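Local coordinates for protein A52 (PDB 2VVW), which suppresses innate immune signalling as a Bcl-2-like protein that binds host TRAF6, activating p38, and host IRAK2, inhibiting NF-kappa-B, at residues Leu94-Ile103 with Phe132-Ile141. Numbering follows the deposited sequence.
Sequences LTVYDCISMI and FINDHMLDKI
Met102 and Leu94 sandwich the ring of Phe132. Met102 lies over one face, running past the ring in the opposite direction; its CG is 3.9 Å from the ring centroid, only 19° off the normal, which identifies a CH-pi contact. The bend at Met102 chi2 (-95°) swings SD to an oblique Met-aromatic position. Leu94 CD2 lies over the opposite face, while CD1 reaches the rim, 3.4 Å from Phe132 CZ, and Cys99 CA meets the ring edge.

Cys99 SG lies against the side chain of Met137, 3.8 Å from its CG. Met137, kinked at CB-CG, reaches across to the backbone just where helix 96-115 begins, SD lying 3.7 Å from Val96 N and CE beside Leu94 O. The tip of Ile133, CD1, fits between Cys99 and Ile103, 3.7 Å from Ile103 CG1.

Ile141 is a knob in the hole formed by Val96, Cys99, Ile100 and Ile103; its CD1 meets Ile103 CD1 tip to tip at 3.8 Å. The two short helical segments cross at -82°, nearly perpendicular.

Both helix starts are capped within their own segments: Thr95 and Asp98 form a capping box, and Asn134 OD1 accepts from Met137 N at 2.8 Å. Asp98 also bonds Gln58 of helix 51-59. No hydrogen bond links the segments, so this junction of the Bcl-2-like helical bundle depends on apolar, sulfur and aromatic shape matching.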
ATOM      1  N   LEU A  94     -11.413  16.494 -22.791  1.00 37.56           N
ATOM      2  CA  LEU A  94     -11.233  15.237 -22.089  1.00 35.20           C
ATOM      3  C   LEU A  94     -12.578  14.590 -21.808  1.00 33.59           C
ATOM      4  O   LEU A  94     -13.518  15.265 -21.378  1.00 31.56           O
ATOM      5  CB  LEU A  94     -10.512  15.499 -20.768  1.00 34.87           C
ATOM      6  CG  LEU A  94      -9.695  14.373 -20.144  1.00 36.41           C
ATOM      7  CD1 LEU A  94      -8.521  14.045 -21.030  1.00 34.24           C
ATOM      8  CD2 LEU A  94      -9.221  14.806 -18.754  1.00 35.28           C
ATOM      9  N   THR A  95     -12.664  13.290 -22.056  1.00 31.03           N
ATOM     10  CA  THR A  95     -13.870  12.528 -21.769  1.00 31.49           C
ATOM     11  C   THR A  95     -13.578  11.514 -20.665  1.00 30.00           C
ATOM     12  O   THR A  95     -12.425  11.268 -20.322  1.00 26.47           O
ATOM     13  CB  THR A  95     -14.383  11.770 -23.015  1.00 32.27           C
ATOM     14  OG1 THR A  95     -13.537  10.642 -23.266  1.00 32.99           O
ATOM     15  CG2 THR A  95     -14.417  12.684 -24.247  1.00 32.83           C
ATOM     16  N   VAL A  96     -14.644  10.941 -20.110  1.00 30.24           N
ATOM     17  CA  VAL A  96     -14.527   9.901 -19.086  1.00 28.64           C
ATOM     18  C   VAL A  96     -13.719   8.727 -19.644  1.00 27.44           C
ATOM     19  O   VAL A  96     -12.966   8.082 -18.917  1.00 25.94           O
ATOM     20  CB  VAL A  96     -15.925   9.419 -18.572  1.00 29.80           C
ATOM     21  CG1 VAL A  96     -16.724   8.728 -19.681  1.00 29.18           C
ATOM     22  CG2 VAL A  96     -15.779   8.497 -17.357  1.00 28.58           C
ATOM     23  N   TYR A  97     -13.870   8.466 -20.933  1.00 28.93           N
ATOM     24  CA  TYR A  97     -13.176   7.348 -21.579  1.00 29.66           C
ATOM     25  C   TYR A  97     -11.674   7.603 -21.799  1.00 27.72           C
ATOM     26  O   TYR A  97     -10.881   6.672 -21.732  1.00 26.65           O
ATOM     27  CB  TYR A  97     -13.917   6.953 -22.857  1.00 32.08           C
ATOM     28  CG  TYR A  97     -15.231   6.302 -22.515  1.00 34.72           C
ATOM     29  CD1 TYR A  97     -15.271   4.991 -22.049  1.00 35.33           C
ATOM     30  CD2 TYR A  97     -16.425   7.007 -22.597  1.00 36.18           C
ATOM     31  CE1 TYR A  97     -16.468   4.381 -21.712  1.00 36.04           C
ATOM     32  CE2 TYR A  97     -17.630   6.409 -22.257  1.00 39.04           C
ATOM     33  CZ  TYR A  97     -17.648   5.095 -21.816  1.00 38.70           C
ATOM     34  OH  TYR A  97     -18.842   4.493 -21.470  1.00 40.58           O
ATOM     35  N   ASP A  98     -11.280   8.856 -22.031  1.00 28.08           N
ATOM     36  CA  ASP A  98      -9.860   9.235 -21.964  1.00 25.39           C
ATOM     37  C   ASP A  98      -9.278   8.920 -20.581  1.00 23.68           C
ATOM     38  O   ASP A  98      -8.176   8.374 -20.457  1.00 22.11           O
ATOM     39  CB  ASP A  98      -9.671  10.726 -22.263  1.00 26.65           C
ATOM     40  CG  ASP A  98     -10.060  11.093 -23.677  1.00 29.84           C
ATOM     41  OD1 ASP A  98      -9.676  10.354 -24.615  1.00 29.53           O
ATOM     42  OD2 ASP A  98     -10.735  12.127 -23.843  1.00 31.12           O
ATOM     43  N   CYS A  99     -10.017   9.270 -19.535  1.00 23.56           N
ATOM     44  CA  CYS A  99      -9.576   8.984 -18.184  1.00 21.85           C
ATOM     45  C   CYS A  99      -9.523   7.477 -17.887  1.00 21.04           C
ATOM     46  O   CYS A  99      -8.642   7.027 -17.185  1.00 20.87           O
ATOM     47  CB  CYS A  99     -10.476   9.664 -17.184  1.00 23.20           C
ATOM     48  SG  CYS A  99     -10.550  11.436 -17.353  1.00 26.48           S
ATOM     49  N   ILE A 100     -10.481   6.711 -18.389  1.00 21.92           N
ATOM     50  CA  ILE A 100     -10.439   5.257 -18.261  1.00 22.25           C
ATOM     51  C   ILE A 100      -9.183   4.687 -18.943  1.00 23.12           C
ATOM     52  O   ILE A 100      -8.467   3.859 -18.373  1.00 23.11           O
ATOM     53  CB  ILE A 100     -11.715   4.622 -18.849  1.00 23.76           C
ATOM     54  CG1 ILE A 100     -12.910   4.902 -17.915  1.00 26.19           C
ATOM     55  CG2 ILE A 100     -11.521   3.131 -19.090  1.00 23.32           C
ATOM     56  CD1 ILE A 100     -14.296   4.594 -18.513  1.00 27.73           C
ATOM     57  N   SER A 101      -8.904   5.121 -20.167  1.00 24.58           N
ATOM     58  CA  SER A 101      -7.709   4.635 -20.886  1.00 23.80           C
ATOM     59  C   SER A 101      -6.442   4.989 -20.106  1.00 23.60           C
ATOM     60  O   SER A 101      -5.485   4.222 -20.039  1.00 22.60           O
ATOM     61  CB  SER A 101      -7.607   5.247 -22.288  1.00 25.34           C
ATOM     62  OG  SER A 101      -8.652   4.827 -23.149  1.00 26.80           O
ATOM     63  N   MET A 102      -6.442   6.174 -19.523  1.00 23.04           N
ATOM     64  CA  MET A 102      -5.307   6.637 -18.759  1.00 23.41           C
ATOM     65  C   MET A 102      -5.080   5.781 -17.510  1.00 22.68           C
ATOM     66  O   MET A 102      -3.933   5.508 -17.152  1.00 22.11           O
ATOM     67  CB  MET A 102      -5.505   8.104 -18.422  1.00 23.54           C
ATOM     68  CG  MET A 102      -4.345   8.721 -17.732  1.00 26.41           C
ATOM     69  SD  MET A 102      -4.632   8.655 -15.961  1.00 32.00           S
ATOM     70  CE  MET A 102      -2.999   9.176 -15.401  1.00 28.94           C
ATOM     71  N   ILE A 103      -6.156   5.319 -16.872  1.00 22.27           N
ATOM     72  CA  ILE A 103      -6.023   4.431 -15.720  1.00 20.82           C
ATOM     73  C   ILE A 103      -5.389   3.122 -16.188  1.00 20.32           C
ATOM     74  O   ILE A 103      -4.463   2.610 -15.561  1.00 19.27           O
ATOM     75  CB  ILE A 103      -7.377   4.172 -15.029  1.00 20.42           C
ATOM     76  CG1 ILE A 103      -7.810   5.390 -14.209  1.00 22.51           C
ATOM     77  CG2 ILE A 103      -7.312   2.968 -14.106  1.00 21.55           C
ATOM     78  CD1 ILE A 103      -9.316   5.365 -13.826  1.00 20.47           C
ATOM     79  N   PHE A 132      -4.640  14.289 -14.176  1.00 28.02           N
ATOM     80  CA  PHE A 132      -5.421  13.988 -15.372  1.00 26.96           C
ATOM     81  C   PHE A 132      -6.929  13.845 -15.117  1.00 27.38           C
ATOM     82  O   PHE A 132      -7.742  14.241 -15.964  1.00 28.62           O
ATOM     83  CB  PHE A 132      -4.855  12.704 -15.982  1.00 25.75           C
ATOM     84  CG  PHE A 132      -5.224  12.483 -17.427  1.00 25.96           C
ATOM     85  CD1 PHE A 132      -4.403  12.937 -18.445  1.00 26.05           C
ATOM     86  CD2 PHE A 132      -6.377  11.784 -17.770  1.00 25.93           C
ATOM     87  CE1 PHE A 132      -4.740  12.715 -19.785  1.00 28.71           C
ATOM     88  CE2 PHE A 132      -6.712  11.555 -19.100  1.00 29.99           C
ATOM     89  CZ  PHE A 132      -5.898  12.025 -20.112  1.00 29.38           C
ATOM     90  N   ILE A 133      -7.289  13.277 -13.962  1.00 25.89           N
ATOM     91  CA  ILE A 133      -8.676  12.910 -13.634  1.00 25.93           C
ATOM     92  C   ILE A 133      -9.192  13.697 -12.434  1.00 26.41           C
ATOM     93  O   ILE A 133      -8.771  13.474 -11.304  1.00 27.11           O
ATOM     94  CB  ILE A 133      -8.785  11.390 -13.327  1.00 24.89           C
ATOM     95  CG1 ILE A 133      -7.990  10.591 -14.354  1.00 22.93           C
ATOM     96  CG2 ILE A 133     -10.243  10.948 -13.332  1.00 27.01           C
ATOM     97  CD1 ILE A 133      -8.170   9.088 -14.247  1.00 22.02           C
ATOM     98  N   ASN A 134     -10.089  14.645 -12.682  1.00 27.68           N
ATOM     99  CA  ASN A 134     -10.696  15.414 -11.600  1.00 28.62           C
ATOM    100  C   ASN A 134     -11.837  14.640 -10.949  1.00 29.25           C
ATOM    101  O   ASN A 134     -12.199  13.567 -11.411  1.00 26.32           O
ATOM    102  CB  ASN A 134     -11.150  16.806 -12.091  1.00 29.75           C
ATOM    103  CG  ASN A 134     -12.289  16.751 -13.126  1.00 34.00           C
ATOM    104  OD1 ASN A 134     -13.045  15.779 -13.208  1.00 32.09           O
ATOM    105  ND2 ASN A 134     -12.431  17.829 -13.893  1.00 32.51           N
ATOM    106  N   ASP A 135     -12.419  15.201  -9.890  1.00 31.78           N
ATOM    107  CA  ASP A 135     -13.467  14.505  -9.122  1.00 33.21           C
ATOM    108  C   ASP A 135     -14.750  14.263  -9.925  1.00 32.55           C
ATOM    109  O   ASP A 135     -15.418  13.246  -9.756  1.00 30.62           O
ATOM    110  CB  ASP A 135     -13.767  15.271  -7.822  1.00 35.78           C
ATOM    111  CG  ASP A 135     -12.632  15.160  -6.812  1.00 38.21           C
ATOM    112  OD1 ASP A 135     -11.782  14.258  -6.965  1.00 39.62           O
ATOM    113  OD2 ASP A 135     -12.585  15.968  -5.872  1.00 45.02           O
ATOM    114  N   HIS A 136     -15.069  15.197 -10.809  1.00 34.34           N
ATOM    115  CA  HIS A 136     -16.180  15.036 -11.746  1.00 36.17           C
ATOM    116  C   HIS A 136     -16.003  13.781 -12.590  1.00 33.92           C
ATOM    117  O   HIS A 136     -16.919  12.967 -12.718  1.00 34.45           O
ATOM    118  CB  HIS A 136     -16.286  16.273 -12.641  1.00 38.38           C
ATOM    119  CG  HIS A 136     -17.414  16.217 -13.621  1.00 44.15           C
ATOM    120  ND1 HIS A 136     -18.703  16.581 -13.296  1.00 50.37           N
ATOM    121  CD2 HIS A 136     -17.443  15.859 -14.928  1.00 48.04           C
ATOM    122  CE1 HIS A 136     -19.479  16.448 -14.357  1.00 51.01           C
ATOM    123  NE2 HIS A 136     -18.740  16.001 -15.358  1.00 50.51           N
ATOM    124  N   MET A 137     -14.803  13.604 -13.125  1.00 32.55           N
ATOM    125  CA  MET A 137     -14.475  12.417 -13.921  1.00 30.39           C
ATOM    126  C   MET A 137     -14.425  11.141 -13.104  1.00 28.77           C
ATOM    127  O   MET A 137     -14.862  10.091 -13.586  1.00 29.01           O
ATOM    128  CB  MET A 137     -13.144  12.611 -14.661  1.00 29.51           C
ATOM    129  CG  MET A 137     -13.224  13.587 -15.816  1.00 31.30           C
ATOM    130  SD  MET A 137     -14.435  13.066 -17.060  1.00 34.48           S
ATOM    131  CE  MET A 137     -14.466  14.510 -18.104  1.00 36.73           C
ATOM    132  N   LEU A 138     -13.887  11.213 -11.888  1.00 26.61           N
ATOM    133  CA  LEU A 138     -13.906  10.052 -11.011  1.00 26.71           C
ATOM    134  C   LEU A 138     -15.345   9.598 -10.746  1.00 27.69           C
ATOM    135  O   LEU A 138     -15.641   8.410 -10.837  1.00 29.16           O
ATOM    136  CB  LEU A 138     -13.168  10.313  -9.699  1.00 26.25           C
ATOM    137  CG  LEU A 138     -11.650  10.439  -9.749  1.00 26.29           C
ATOM    138  CD1 LEU A 138     -11.148  10.856  -8.375  1.00 28.05           C
ATOM    139  CD2 LEU A 138     -10.995   9.129 -10.210  1.00 22.63           C
ATOM    140  N   ASP A 139     -16.244  10.538 -10.453  1.00 28.64           N
ATOM    141  CA  ASP A 139     -17.676  10.216 -10.318  1.00 30.37           C
ATOM    142  C   ASP A 139     -18.226   9.456 -11.529  1.00 29.12           C
ATOM    143  O   ASP A 139     -19.000   8.509 -11.384  1.00 28.24           O
ATOM    144  CB  ASP A 139     -18.515  11.487 -10.143  1.00 32.87           C
ATOM    145  CG  ASP A 139     -18.365  12.123  -8.772  1.00 39.04           C
ATOM    146  OD1 ASP A 139     -18.039  11.410  -7.805  1.00 43.02           O
ATOM    147  OD2 ASP A 139     -18.602  13.354  -8.654  1.00 45.13           O
ATOM    148  N   LYS A 140     -17.870   9.899 -12.725  1.00 29.56           N
ATOM    149  CA  LYS A 140     -18.368   9.263 -13.952  1.00 31.74           C
ATOM    150  C   LYS A 140     -17.790   7.865 -14.125  1.00 29.33           C
ATOM    151  O   LYS A 140     -18.503   6.930 -14.528  1.00 28.69           O
ATOM    152  CB  LYS A 140     -18.051  10.131 -15.176  1.00 31.97           C
ATOM    153  CG  LYS A 140     -18.820  11.462 -15.168  1.00 37.48           C
ATOM    154  CD  LYS A 140     -18.489  12.342 -16.373  1.00 39.65           C
ATOM    155  CE  LYS A 140     -19.534  12.186 -17.477  1.00 47.49           C
ATOM    156  NZ  LYS A 140     -20.867  12.776 -17.101  1.00 51.77           N
ATOM    157  N   ILE A 141     -16.508   7.717 -13.796  1.00 27.40           N
ATOM    158  CA  ILE A 141     -15.856   6.408 -13.871  1.00 27.23           C
ATOM    159  C   ILE A 141     -16.545   5.415 -12.928  1.00 27.88           C
ATOM    160  O   ILE A 141     -16.793   4.254 -13.291  1.00 27.76           O
ATOM    161  CB  ILE A 141     -14.358   6.497 -13.520  1.00 26.22           C
ATOM    162  CG1 ILE A 141     -13.570   7.241 -14.619  1.00 27.92           C
ATOM    163  CG2 ILE A 141     -13.762   5.099 -13.354  1.00 25.08           C
ATOM    164  CD1 ILE A 141     -12.229   7.831 -14.147  1.00 27.14           C
TER